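11R-lipoxygenase (Gersemia fruticosa, PDB 3VF1) probably adds molecular oxygen to polyunsaturated fatty acids with the help of a non-heme iron, under regulation by calcium. Local coordinates at residues E230-L235 and A614-K619. Numbering follows the deposited sequence.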
# COMPACT_ATOMS: atom_id res chain seq x y z
N GLU A 230 2.45 32.27 3.49
CA GLU A 230 3.75 31.87 4.03
C GLU A 230 3.64 31.35 5.46
O GLU A 230 4.56 30.70 5.95
CB GLU A 230 4.72 33.05 3.99
CG GLU A 230 4.95 33.61 2.59
CD GLU A 230 5.33 32.54 1.59
OE1 GLU A 230 6.54 32.29 1.43
OE2 GLU A 230 4.42 31.95 0.97
N ASP A 231 2.52 31.62 6.12
CA ASP A 231 2.34 31.21 7.51
C ASP A 231 2.09 29.71 7.65
O ASP A 231 2.17 29.17 8.76
CB ASP A 231 1.20 31.99 8.16
CG ASP A 231 1.60 33.41 8.53
OD1 ASP A 231 2.82 33.68 8.64
OD2 ASP A 231 0.70 34.26 8.72
N PHE A 232 1.77 29.04 6.55
CA PHE A 232 1.60 27.60 6.57
C PHE A 232 2.89 26.89 6.97
O PHE A 232 2.87 25.75 7.43
CB PHE A 232 1.11 27.08 5.22
CG PHE A 232 -0.37 27.22 5.01
CD1 PHE A 232 -1.26 26.40 5.68
CD2 PHE A 232 -0.88 28.18 4.15
CE1 PHE A 232 -2.62 26.52 5.50
CE2 PHE A 232 -2.24 28.31 3.96
CZ PHE A 232 -3.12 27.48 4.63
N ARG A 233 4.02 27.58 6.81
CA ARG A 233 5.32 27.03 7.19
C ARG A 233 5.43 26.85 8.70
O ARG A 233 6.35 26.18 9.19
CB ARG A 233 6.44 27.94 6.69
CG ARG A 233 6.55 28.02 5.18
CD ARG A 233 7.23 29.31 4.73
NE ARG A 233 8.69 29.22 4.75
CZ ARG A 233 9.46 29.07 3.67
NH1 ARG A 233 8.94 29.00 2.45
NH2 ARG A 233 10.78 29.00 3.81
N GLN A 234 4.50 27.44 9.45
CA GLN A 234 4.49 27.32 10.90
C GLN A 234 4.18 25.89 11.33
O GLN A 234 4.53 25.48 12.44
CB GLN A 234 3.45 28.26 11.51
CG GLN A 234 3.77 29.74 11.35
CD GLN A 234 2.70 30.63 11.96
OE1 GLN A 234 1.87 30.17 12.74
NE2 GLN A 234 2.72 31.91 11.60
N LEU A 235 3.53 25.13 10.46
CA LEU A 235 3.11 23.77 10.78
C LEU A 235 4.29 22.80 10.77
O LEU A 235 4.17 21.68 11.26
CB LEU A 235 2.03 23.30 9.81
CG LEU A 235 0.76 24.15 9.80
CD1 LEU A 235 -0.27 23.57 8.85
CD2 LEU A 235 0.18 24.26 11.20
N ALA A 614 -9.14 32.95 2.61
CA ALA A 614 -10.48 32.67 3.12
C ALA A 614 -11.01 31.35 2.57
O ALA A 614 -11.90 30.73 3.17
CB ALA A 614 -11.43 33.81 2.76
N SER A 615 -10.47 30.92 1.43
CA SER A 615 -10.86 29.64 0.84
C SER A 615 -10.05 28.50 1.43
O SER A 615 -10.60 27.44 1.74
CB SER A 615 -10.66 29.68 -0.68
OG SER A 615 -11.70 30.42 -1.31
N LEU A 616 -8.75 28.71 1.59
CA LEU A 616 -7.87 27.67 2.10
C LEU A 616 -8.25 27.28 3.53
O LEU A 616 -8.91 28.04 4.24
CB LEU A 616 -6.41 28.12 2.05
CG LEU A 616 -5.85 28.38 0.65
CD1 LEU A 616 -4.39 28.81 0.72
CD2 LEU A 616 -6.01 27.15 -0.24
N ALA A 617 -7.84 26.09 3.93
CA ALA A 617 -8.15 25.55 5.25
C ALA A 617 -7.81 26.55 6.35
O ALA A 617 -6.87 27.33 6.22
CB ALA A 617 -7.40 24.25 5.47
N ASN A 618 -8.59 26.52 7.42
CA ASN A 618 -8.30 27.35 8.59
C ASN A 618 -7.19 26.69 9.41
O ASN A 618 -6.66 25.66 9.03
CB ASN A 618 -9.56 27.59 9.43
CG ASN A 618 -10.15 26.30 9.98
OD1 ASN A 618 -9.43 25.39 10.37
ND2 ASN A 618 -11.47 26.23 10.02
N LYS A 619 -6.85 27.29 10.54
CA LYS A 619 -5.71 26.83 11.33
C LYS A 619 -5.91 25.42 11.88
O LYS A 619 -5.05 24.56 11.72
CB LYS A 619 -5.40 27.82 12.45
CG LYS A 619 -5.01 29.20 11.94
CD LYS A 619 -4.30 30.03 13.00
CE LYS A 619 -3.88 31.38 12.44
NZ LYS A 619 -3.12 32.18 13.44
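F232 reaches across from the 3-10 helix of 230-235 and meets L616 with the far end of its ring, a compact example of how one aromatic side chain can join two pieces of chain far apart in sequence. The ring and the leucine meet at a slant, and the touching is done by single atoms: L616 leaves its backbone toward 230-235, and its CD1 methyl lies 3.9 Å from F232 CE2. With CG anti to the carbonyl carbon (chi1 -82°), the phenylalanine carries its ring off the helix to L616 and A617. The nearest backbone approach is 8.8 Å, between F232 CA and K619 CA, so the ring has to span the distance to L616. At the ring edge, near its plane, comes the backbone oxygen of A617, 4.1 Å from F232 CZ. No hydrogen bond crosses between the segments; apolar burial carries the contact, while the 3-10 helix is held by its own i to i+3 bonds, such as L235 N to F232 O at 3.2 Å. Around the same ring, H589 lies nearly parallel, at about 15°, and W226 is inclined at about 45°. In the lipoxygenase domain, away from the iron, the contact thus packs the loop between helices 208-213 and 247-250 against the link from helix 609-615 to helix 619-632, whose A622 touches both F232 and L235 and whose N-cap is N618, its OD1 accepting a hydrogen bond from Q621 N.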